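Local coordinates for protein superoxide dismutase (Clostridium difficile, PDB 3TJT) that probably protects cells from toxic radicals by converting superoxide to hydrogen peroxide and oxygen at an iron or manganese centre, at residues 34-37 and 38-42; 54-57 and 58-61; 113-116 and 117-121. All coordinates share one frame; numbering follows the deposited sequence.

Contact 1: residues 34-37 and 38-42; sequences HYQA and YVDKL
Q36 and D40, one helical turn apart on helix 24-46, show how an i to i+4 pair can bridge the outer side of a helix while Y38 and V39, between them, are buried. From CB, the Q36 chain sets out with CG anti to the backbone N (chi1 -176°) and then bends at chi2 (76°), which turns it along the helix toward D40. CG passes 3.6 Å from OD2 of D40, CD lies a little farther from both carboxylate oxygens, and NE2 reaches OD1 of D40 at 2.9 Å in a hydrogen bond with an N-H...O angle of 154°. The acceptor sits in the plane of the Q36 amide, whereas the donor meets OD1 on its syn side but well out of the carboxylate plane, and the two flat groups are twisted against each other. The same residues are also joined by their main chains, D40 N giving a hydrogen bond to Q36 O.

On the buried side, Y35 brings CE1 of its ring to 3.7 Å from CG2 of V39. The Y38 ring lies alongside the preceding turn, with CD2 3.2 Å from H34 O, the carbonyl that also accepts from Y38 N. Both phenols are held elsewhere: Y35 OH by the backbone N of K9, Y38 OH by Q152. The Y38 ring also meets that of H85, an iron ligand, and H34 stacks on H171, another ligand, while its NE2 is hydrogen-bonded to Y174 of the second subunit. The chemistry is thus divided: on one side a neutral amide donates to an exposed carboxylate, which would probably favour its ionised form without cancelling its charge, while on the other anchored aromatic rings form second-shell packing that probably helps position the metal-binding histidines.

Contact 2: residues 54-57 and 58-61; sequences NYSL and CELL
S56 and E59 exchange hydrogen bonds at the start of helix 57-62, a capping box in which each side chain accepts from the other's backbone. The serine supplies the N-cap. Its chi1 of 66° places OG between its own backbone N and carbonyl carbon, the crowded position, and from there OG takes the N-H of E59 at 3.0 Å. E59 answers with a chain whose CG lies anti to its carbonyl carbon (chi1 -74°) and which stays extended beyond CG, carrying the carboxylate back past the serine. CG of E59 packs 3.3 Å from OG of S56 on the way, and OE1 then accepts from S56 N at 2.9 Å with an N-H...O angle of 164°. That donor approaches OE1 on the anti side and out of the carboxylate plane. The same oxygen accepts a second hydrogen bond from a water 2.7 Å away, so two donors grip it, which probably limits the carboxylate's rotation. Two N-H groups before and within the first helical turn are thereby satisfied by side chains, and L60 N closes the turn on S56 O.

Beside the box, Y55 crosses L60 at about a right angle, its CD2 3.7 Å from CD2 of L60, and the ring also leans toward CB of E59. The leucines L57, L60 and L61 share one extended conformation. In L61 this brings CG to 3.3 Å from L57 O, the carbonyl that also accepts from L61 N. The short helix packs against helix 72-90, where L57, C58 and L61 rest on Y83 and L57 also touches K86, while F6 of the N-terminal segment packs against L57 and L60.

Contact 3: residues 113-116 and 117-121; sequences SFEK and FKQEF
With CG anti to the backbone N (chi1 178°) and a bend at chi2 (56°), E115 carries its carboxylate forward along helix 114-127 to meet Q119. There the glutamine, extended beyond CG, offers NE2 to OE2 of E115 at 2.9 Å. The amide N-H points to the anti lone pair of OE2, and OE2 lies close to the amide plane, although carboxylate and amide are turned steeply against each other. CG of Q119 also lies close, 3.2 Å from the same OE2.

F114 and F117 also both start with CG directed away from the backbone N, and their rings meet obliquely, centroids 5.7 Å apart and planes at 52°. CE1 of F114 comes 4.0 Å from CD2 of F117; across the F114 ring, CE2 touches the aliphatic CD of K118.

These residues open a helix capped by serine: S113, at the N-cap, accepts from K116 N through OG at 3.1 Å, and its carbonyl takes the N-H of F117. The helix belongs to the C-terminal alpha/beta domain of the iron/manganese superoxide dismutases, and F117 roots it there, packing on I146 and I164 of the antiparallel sheet and edge-to-face with F111 of helix 101-111. At the solvent side a water gives a hydrogen bond to E120 OE1 and a weak one to K116 O.

From the N terminus, the chain first enters helix 24-46, where contact 1 binds successive turns beside the iron site. Contact 2 follows, at the point where the connecting loop passes into helix 57-62. These two neighbours in sequence also touch in space, CD2 of L42 lying 3.6 Å from CD2 of L57, so the long helix and the short one pack together within the alpha-hairpin domain. Contact 3 comes much later, at the start of helix 114-127 in the C-terminal domain, on the opposite side of the chain's centre; its centre is about 33 Å from that of contact 1. All three are local, each joining adjacent residues so that none closes a long loop, and they run in series without nesting or crossing.

Contact 1: residues 34-37 and 38-42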
ATOM      1  N   HIS A  34       5.789  13.255  -1.071  1.00 18.36           N
ATOM      2  CA  HIS A  34       4.502  12.594  -0.809  1.00 16.45           C
ATOM      3  C   HIS A  34       3.477  13.543  -0.183  1.00 17.41           C
ATOM      4  O   HIS A  34       2.375  13.705  -0.695  1.00 17.64           O
ATOM      5  CB  HIS A  34       4.675  11.358   0.075  1.00 15.71           C
ATOM      6  CG  HIS A  34       5.466  10.256  -0.562  1.00 19.82           C
ATOM      7  ND1 HIS A  34       4.894   9.321  -1.401  1.00 22.76           N
ATOM      8  CD2 HIS A  34       6.778   9.930  -0.477  1.00 17.48           C
ATOM      9  CE1 HIS A  34       5.821   8.471  -1.807  1.00 20.54           C
ATOM     10  NE2 HIS A  34       6.973   8.816  -1.262  1.00 18.15           N
ATOM     11  N   TYR A  35       3.839  14.165   0.931  1.00 15.79           N
ATOM     12  CA  TYR A  35       2.922  15.090   1.602  1.00 16.39           C
ATOM     13  C   TYR A  35       2.553  16.230   0.645  1.00 18.72           C
ATOM     14  O   TYR A  35       1.370  16.549   0.448  1.00 18.95           O
ATOM     15  CB  TYR A  35       3.573  15.554   2.915  1.00 16.81           C
ATOM     16  CG  TYR A  35       2.852  16.618   3.717  1.00 16.61           C
ATOM     17  CD1 TYR A  35       1.468  16.815   3.622  1.00 19.12           C
ATOM     18  CD2 TYR A  35       3.562  17.406   4.614  1.00 20.00           C
ATOM     19  CE1 TYR A  35       0.828  17.806   4.385  1.00 19.55           C
ATOM     20  CE2 TYR A  35       2.936  18.389   5.365  1.00 19.56           C
ATOM     21  CZ  TYR A  35       1.582  18.588   5.254  1.00 22.73           C
ATOM     22  OH  TYR A  35       1.005  19.575   6.036  1.00 20.37           O
ATOM     23  N   GLN A  36       3.557  16.810  -0.005  1.00 17.52           N
ATOM     24  CA  GLN A  36       3.320  17.845  -1.002  1.00 21.21           C
ATOM     25  C   GLN A  36       2.313  17.444  -2.092  1.00 19.84           C
ATOM     26  O   GLN A  36       1.468  18.248  -2.483  1.00 21.10           O
ATOM     27  CB  GLN A  36       4.638  18.267  -1.655  1.00 22.13           C
ATOM     28  CG  GLN A  36       4.493  19.408  -2.651  1.00 21.96           C
ATOM     29  CD  GLN A  36       4.317  20.753  -1.967  1.00 27.25           C
ATOM     30  OE1 GLN A  36       5.124  21.140  -1.123  1.00 25.06           O
ATOM     31  NE2 GLN A  36       3.252  21.463  -2.316  1.00 27.33           N
ATOM     32  N   ALA A  37       2.417  16.216  -2.591  1.00 18.36           N
ATOM     33  CA  ALA A  37       1.511  15.742  -3.640  1.00 18.94           C
ATOM     34  C   ALA A  37       0.059  15.682  -3.165  1.00 19.93           C
ATOM     35  O   ALA A  37      -0.850  16.037  -3.913  1.00 19.52           O
ATOM     36  CB  ALA A  37       1.952  14.368  -4.164  1.00 20.94           C
ATOM     37  N   TYR A  38      -0.168  15.211  -1.940  1.00 19.09           N
ATOM     38  CA  TYR A  38      -1.539  15.195  -1.412  1.00 17.66           C
ATOM     39  C   TYR A  38      -2.130  16.598  -1.375  1.00 19.35           C
ATOM     40  O   TYR A  38      -3.277  16.814  -1.760  1.00 19.55           O
ATOM     41  CB  TYR A  38      -1.607  14.558  -0.024  1.00 17.60           C
ATOM     42  CG  TYR A  38      -1.284  13.085  -0.038  1.00 18.23           C
ATOM     43  CD1 TYR A  38      -2.017  12.197  -0.829  1.00 19.67           C
ATOM     44  CD2 TYR A  38      -0.236  12.583   0.718  1.00 16.37           C
ATOM     45  CE1 TYR A  38      -1.709  10.842  -0.847  1.00 18.03           C
ATOM     46  CE2 TYR A  38       0.081  11.241   0.700  1.00 17.72           C
ATOM     47  CZ  TYR A  38      -0.665  10.374  -0.082  1.00 18.31           C
ATOM     48  OH  TYR A  38      -0.337   9.035  -0.092  1.00 21.30           O
ATOM     49  N   VAL A  39      -1.340  17.558  -0.911  1.00 18.84           N
ATOM     50  CA  VAL A  39      -1.816  18.934  -0.828  1.00 19.85           C
ATOM     51  C   VAL A  39      -2.075  19.511  -2.222  1.00 20.67           C
ATOM     52  O   VAL A  39      -3.091  20.169  -2.456  1.00 20.75           O
ATOM     53  CB  VAL A  39      -0.833  19.817  -0.040  1.00 21.18           C
ATOM     54  CG1 VAL A  39      -1.220  21.295  -0.145  1.00 22.62           C
ATOM     55  CG2 VAL A  39      -0.768  19.365   1.417  1.00 20.36           C
ATOM     56  N   ASP A  40      -1.167  19.264  -3.160  1.00 21.31           N
ATOM     57  CA  ASP A  40      -1.342  19.786  -4.514  1.00 21.68           C
ATOM     58  C   ASP A  40      -2.592  19.202  -5.181  1.00 21.40           C
ATOM     59  O   ASP A  40      -3.349  19.918  -5.843  1.00 21.53           O
ATOM     60  CB  ASP A  40      -0.118  19.484  -5.391  1.00 22.20           C
ATOM     61  CG  ASP A  40       1.128  20.269  -4.974  1.00 28.48           C
ATOM     62  OD1 ASP A  40       1.015  21.217  -4.174  1.00 26.70           O
ATOM     63  OD2 ASP A  40       2.231  19.925  -5.463  1.00 26.59           O
ATOM     64  N   LYS A  41      -2.808  17.899  -5.013  1.00 19.24           N
ATOM     65  CA  LYS A  41      -3.944  17.245  -5.660  1.00 20.00           C
ATOM     66  C   LYS A  41      -5.263  17.694  -5.032  1.00 20.99           C
ATOM     67  O   LYS A  41      -6.270  17.886  -5.730  1.00 20.31           O
ATOM     68  CB  LYS A  41      -3.803  15.721  -5.611  1.00 21.30           C
ATOM     69  CG  LYS A  41      -2.690  15.185  -6.508  1.00 25.44           C
ATOM     70  CD  LYS A  41      -2.452  13.700  -6.255  1.00 28.06           C
ATOM     71  CE  LYS A  41      -1.353  13.155  -7.146  1.00 34.69           C
ATOM     72  NZ  LYS A  41      -1.751  13.258  -8.577  1.00 40.21           N
ATOM     73  N   LEU A  42      -5.258  17.858  -3.714  1.00 19.59           N
ATOM     74  CA  LEU A  42      -6.431  18.397  -3.019  1.00 19.39           C
ATOM     75  C   LEU A  42      -6.783  19.785  -3.550  1.00 20.29           C
ATOM     76  O   LEU A  42      -7.930  20.049  -3.923  1.00 20.99           O
ATOM     77  CB  LEU A  42      -6.192  18.457  -1.503  1.00 20.67           C
ATOM     78  CG  LEU A  42      -7.348  19.056  -0.694  1.00 21.52           C
ATOM     79  CD1 LEU A  42      -8.627  18.242  -0.879  1.00 21.01           C
ATOM     80  CD2 LEU A  42      -6.981  19.157   0.778  1.00 19.56           C
TER

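Contact 2: residues 54-57 and 58-61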
ATOM      1  N   ASN A  54     -12.429  27.071   2.307  1.00 23.87           N
ATOM      2  CA  ASN A  54     -12.726  27.616   3.626  1.00 23.96           C
ATOM      3  C   ASN A  54     -13.113  26.562   4.663  1.00 25.56           C
ATOM      4  O   ASN A  54     -13.280  26.877   5.840  1.00 26.17           O
ATOM      5  CB  ASN A  54     -13.783  28.718   3.532  1.00 28.20           C
ATOM      6  CG  ASN A  54     -13.272  29.944   2.793  1.00 33.37           C
ATOM      7  OD1 ASN A  54     -12.096  30.296   2.891  1.00 35.33           O
ATOM      8  ND2 ASN A  54     -14.153  30.600   2.051  1.00 34.38           N
ATOM      9  N   TYR A  55     -13.249  25.308   4.235  1.00 21.51           N
ATOM     10  CA  TYR A  55     -13.381  24.209   5.181  1.00 20.81           C
ATOM     11  C   TYR A  55     -11.991  23.910   5.743  1.00 20.95           C
ATOM     12  O   TYR A  55     -10.986  24.095   5.058  1.00 23.13           O
ATOM     13  CB  TYR A  55     -13.878  22.937   4.491  1.00 19.36           C
ATOM     14  CG  TYR A  55     -15.354  22.847   4.138  1.00 19.72           C
ATOM     15  CD1 TYR A  55     -16.092  23.968   3.767  1.00 22.16           C
ATOM     16  CD2 TYR A  55     -15.995  21.614   4.138  1.00 21.94           C
ATOM     17  CE1 TYR A  55     -17.445  23.851   3.418  1.00 20.30           C
ATOM     18  CE2 TYR A  55     -17.329  21.490   3.791  1.00 19.96           C
ATOM     19  CZ  TYR A  55     -18.048  22.606   3.437  1.00 21.05           C
ATOM     20  OH  TYR A  55     -19.381  22.448   3.099  1.00 22.16           O
ATOM     21  N   SER A  56     -11.937  23.427   6.977  1.00 20.73           N
ATOM     22  CA  SER A  56     -10.695  22.872   7.504  1.00 22.03           C
ATOM     23  C   SER A  56     -10.530  21.454   6.948  1.00 21.18           C
ATOM     24  O   SER A  56     -11.493  20.872   6.445  1.00 18.00           O
ATOM     25  CB  SER A  56     -10.748  22.814   9.022  1.00 20.65           C
ATOM     26  OG  SER A  56     -11.733  21.890   9.450  1.00 21.29           O
ATOM     27  N   LEU A  57      -9.325  20.896   7.037  1.00 21.38           N
ATOM     28  CA  LEU A  57      -9.124  19.512   6.613  1.00 19.29           C
ATOM     29  C   LEU A  57     -10.039  18.587   7.414  1.00 21.41           C
ATOM     30  O   LEU A  57     -10.610  17.635   6.869  1.00 20.85           O
ATOM     31  CB  LEU A  57      -7.653  19.079   6.773  1.00 21.57           C
ATOM     32  CG  LEU A  57      -6.610  19.698   5.837  1.00 24.70           C
ATOM     33  CD1 LEU A  57      -5.187  19.270   6.240  1.00 24.38           C
ATOM     34  CD2 LEU A  57      -6.878  19.319   4.387  1.00 20.55           C
ATOM     35  N   CYS A  58     -10.184  18.864   8.708  1.00 22.04           N
ATOM     36  CA  CYS A  58     -11.054  18.053   9.544  1.00 20.88           C
ATOM     37  C   CYS A  58     -12.497  18.095   9.058  1.00 19.26           C
ATOM     38  O   CYS A  58     -13.162  17.062   9.012  1.00 20.27           O
ATOM     39  CB  CYS A  58     -10.977  18.469  11.014  1.00 28.42           C
ATOM     40  SG  CYS A  58      -9.628  17.644  11.904  1.00 48.25           S
ATOM     41  N   GLU A  59     -12.970  19.281   8.694  1.00 18.54           N
ATOM     42  CA  GLU A  59     -14.332  19.412   8.183  1.00 19.88           C
ATOM     43  C   GLU A  59     -14.523  18.620   6.892  1.00 18.98           C
ATOM     44  O   GLU A  59     -15.552  17.964   6.698  1.00 19.68           O
ATOM     45  CB  GLU A  59     -14.699  20.884   7.978  1.00 21.70           C
ATOM     46  CG  GLU A  59     -14.966  21.591   9.298  1.00 23.55           C
ATOM     47  CD  GLU A  59     -15.130  23.095   9.154  1.00 28.18           C
ATOM     48  OE1 GLU A  59     -14.550  23.692   8.226  1.00 22.98           O
ATOM     49  OE2 GLU A  59     -15.839  23.683   9.996  1.00 32.53           O
ATOM     50  N   LEU A  60     -13.538  18.683   6.007  1.00 17.96           N
ATOM     51  CA  LEU A  60     -13.580  17.864   4.799  1.00 19.45           C
ATOM     52  C   LEU A  60     -13.683  16.379   5.156  1.00 18.73           C
ATOM     53  O   LEU A  60     -14.533  15.653   4.622  1.00 19.00           O
ATOM     54  CB  LEU A  60     -12.362  18.136   3.913  1.00 17.48           C
ATOM     55  CG  LEU A  60     -12.298  19.505   3.225  1.00 18.72           C
ATOM     56  CD1 LEU A  60     -10.953  19.701   2.538  1.00 18.01           C
ATOM     57  CD2 LEU A  60     -13.426  19.687   2.211  1.00 19.42           C
ATOM     58  N   LEU A  61     -12.838  15.926   6.074  1.00 16.60           N
ATOM     59  CA  LEU A  61     -12.831  14.518   6.450  1.00 15.42           C
ATOM     60  C   LEU A  61     -14.099  14.080   7.182  1.00 18.24           C
ATOM     61  O   LEU A  61     -14.458  12.908   7.157  1.00 18.80           O
ATOM     62  CB  LEU A  61     -11.589  14.195   7.284  1.00 19.37           C
ATOM     63  CG  LEU A  61     -10.283  14.356   6.501  1.00 20.09           C
ATOM     64  CD1 LEU A  61      -9.101  14.059   7.407  1.00 23.42           C
ATOM     65  CD2 LEU A  61     -10.282  13.432   5.285  1.00 22.84           C
TER
HETATM   66  O   HOH W   1     -13.361  25.965   9.114  1.00 42.32           O

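Contact 3: residues 113-116 and 117-121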
ATOM      1  N   SER A 113      -1.455  -1.029  31.291  1.00 30.10           N
ATOM      2  CA  SER A 113      -0.126  -0.463  31.501  1.00 29.99           C
ATOM      3  C   SER A 113       0.402   0.081  30.187  1.00 30.33           C
ATOM      4  O   SER A 113      -0.147  -0.216  29.122  1.00 25.40           O
ATOM      5  CB  SER A 113       0.836  -1.526  32.026  1.00 31.98           C
ATOM      6  OG  SER A 113       1.144  -2.465  31.011  1.00 32.66           O
ATOM      7  N   PHE A 114       1.473   0.865  30.254  1.00 26.96           N
ATOM      8  CA  PHE A 114       2.070   1.395  29.033  1.00 27.72           C
ATOM      9  C   PHE A 114       2.609   0.255  28.173  1.00 27.08           C
ATOM     10  O   PHE A 114       2.488   0.280  26.945  1.00 25.46           O
ATOM     11  CB  PHE A 114       3.188   2.394  29.340  1.00 25.25           C
ATOM     12  CG  PHE A 114       3.818   2.984  28.109  1.00 27.24           C
ATOM     13  CD1 PHE A 114       3.213   4.034  27.444  1.00 25.27           C
ATOM     14  CD2 PHE A 114       5.003   2.472  27.603  1.00 29.72           C
ATOM     15  CE1 PHE A 114       3.784   4.574  26.302  1.00 24.19           C
ATOM     16  CE2 PHE A 114       5.580   3.004  26.455  1.00 27.45           C
ATOM     17  CZ  PHE A 114       4.968   4.061  25.808  1.00 26.52           C
ATOM     18  N   GLU A 115       3.215  -0.737  28.818  1.00 29.13           N
ATOM     19  CA  GLU A 115       3.807  -1.853  28.092  1.00 32.13           C
ATOM     20  C   GLU A 115       2.754  -2.646  27.320  1.00 31.16           C
ATOM     21  O   GLU A 115       3.009  -3.102  26.203  1.00 28.70           O
ATOM     22  CB  GLU A 115       4.578  -2.776  29.038  1.00 35.23           C
ATOM     23  CG  GLU A 115       5.176  -4.002  28.349  1.00 39.61           C
ATOM     24  CD  GLU A 115       6.098  -3.646  27.184  1.00 51.89           C
ATOM     25  OE1 GLU A 115       6.865  -2.662  27.295  1.00 47.04           O
ATOM     26  OE2 GLU A 115       6.062  -4.360  26.155  1.00 53.34           O
ATOM     27  N   LYS A 116       1.580  -2.820  27.920  1.00 26.86           N
ATOM     28  CA  LYS A 116       0.491  -3.524  27.244  1.00 27.26           C
ATOM     29  C   LYS A 116      -0.047  -2.702  26.080  1.00 24.27           C
ATOM     30  O   LYS A 116      -0.348  -3.244  25.012  1.00 26.34           O
ATOM     31  CB  LYS A 116      -0.634  -3.864  28.222  1.00 28.05           C
ATOM     32  CG  LYS A 116      -0.318  -5.048  29.123  1.00 35.65           C
ATOM     33  CD  LYS A 116      -1.396  -5.235  30.177  1.00 37.66           C
ATOM     34  CE  LYS A 116      -1.100  -6.442  31.048  1.00 43.44           C
ATOM     35  NZ  LYS A 116      -2.100  -6.575  32.146  1.00 49.60           N
ATOM     36  N   PHE A 117      -0.175  -1.394  26.289  1.00 23.57           N
ATOM     37  CA  PHE A 117      -0.549  -0.493  25.206  1.00 22.38           C
ATOM     38  C   PHE A 117       0.441  -0.613  24.040  1.00 24.13           C
ATOM     39  O   PHE A 117       0.046  -0.726  22.871  1.00 21.41           O
ATOM     40  CB  PHE A 117      -0.571   0.967  25.664  1.00 20.92           C
ATOM     41  CG  PHE A 117      -0.320   1.928  24.543  1.00 22.44           C
ATOM     42  CD1 PHE A 117      -1.292   2.150  23.580  1.00 20.11           C
ATOM     43  CD2 PHE A 117       0.910   2.560  24.407  1.00 22.02           C
ATOM     44  CE1 PHE A 117      -1.058   3.006  22.517  1.00 21.67           C
ATOM     45  CE2 PHE A 117       1.153   3.415  23.341  1.00 23.27           C
ATOM     46  CZ  PHE A 117       0.167   3.642  22.398  1.00 22.14           C
ATOM     47  N   LYS A 118       1.730  -0.563  24.362  1.00 21.22           N
ATOM     48  CA  LYS A 118       2.770  -0.601  23.337  1.00 22.67           C
ATOM     49  C   LYS A 118       2.738  -1.908  22.542  1.00 24.49           C
ATOM     50  O   LYS A 118       2.862  -1.896  21.320  1.00 23.08           O
ATOM     51  CB  LYS A 118       4.153  -0.393  23.968  1.00 25.30           C
ATOM     52  CG  LYS A 118       5.276  -0.243  22.954  1.00 27.52           C
ATOM     53  CD  LYS A 118       6.592   0.111  23.642  1.00 31.42           C
ATOM     54  CE  LYS A 118       7.735   0.206  22.635  1.00 33.50           C
ATOM     55  NZ  LYS A 118       9.032   0.495  23.311  1.00 34.78           N
ATOM     56  N   GLN A 119       2.581  -3.035  23.229  1.00 23.27           N
ATOM     57  CA  GLN A 119       2.535  -4.325  22.539  1.00 25.55           C
ATOM     58  C   GLN A 119       1.356  -4.400  21.575  1.00 24.12           C
ATOM     59  O   GLN A 119       1.493  -4.923  20.466  1.00 22.58           O
ATOM     60  CB  GLN A 119       2.471  -5.483  23.535  1.00 29.24           C
ATOM     61  CG  GLN A 119       3.766  -5.664  24.321  1.00 38.29           C
ATOM     62  CD  GLN A 119       3.710  -6.833  25.288  1.00 51.46           C
ATOM     63  OE1 GLN A 119       2.815  -7.678  25.209  1.00 56.34           O
ATOM     64  NE2 GLN A 119       4.676  -6.890  26.205  1.00 51.50           N
ATOM     65  N   GLU A 120       0.207  -3.873  21.995  1.00 23.03           N
ATOM     66  CA  GLU A 120      -0.985  -3.887  21.147  1.00 23.69           C
ATOM     67  C   GLU A 120      -0.824  -2.966  19.947  1.00 22.48           C
ATOM     68  O   GLU A 120      -1.199  -3.319  18.828  1.00 21.86           O
ATOM     69  CB  GLU A 120      -2.252  -3.515  21.933  1.00 23.98           C
ATOM     70  CG  GLU A 120      -3.531  -3.589  21.090  1.00 24.34           C
ATOM     71  CD  GLU A 120      -4.798  -3.239  21.873  1.00 32.70           C
ATOM     72  OE1 GLU A 120      -4.755  -3.221  23.125  1.00 29.68           O
ATOM     73  OE2 GLU A 120      -5.838  -2.977  21.229  1.00 30.50           O
ATOM     74  N   PHE A 121      -0.263  -1.785  20.169  1.00 19.24           N
ATOM     75  CA  PHE A 121      -0.047  -0.853  19.070  1.00 19.86           C
ATOM     76  C   PHE A 121       0.913  -1.463  18.047  1.00 23.04           C
ATOM     77  O   PHE A 121       0.670  -1.410  16.830  1.00 20.05           O
ATOM     78  CB  PHE A 121       0.502   0.479  19.589  1.00 18.87           C
ATOM     79  CG  PHE A 121       0.576   1.547  18.541  1.00 18.28           C
ATOM     80  CD1 PHE A 121      -0.459   2.454  18.386  1.00 19.10           C
ATOM     81  CD2 PHE A 121       1.677   1.635  17.699  1.00 18.19           C
ATOM     82  CE1 PHE A 121      -0.399   3.436  17.415  1.00 18.76           C
ATOM     83  CE2 PHE A 121       1.753   2.613  16.725  1.00 17.48           C
ATOM     84  CZ  PHE A 121       0.712   3.514  16.576  1.00 17.67           C
TER
HETATM   85  O   HOH W   2      -3.521  -4.432  24.989  1.00 39.99           O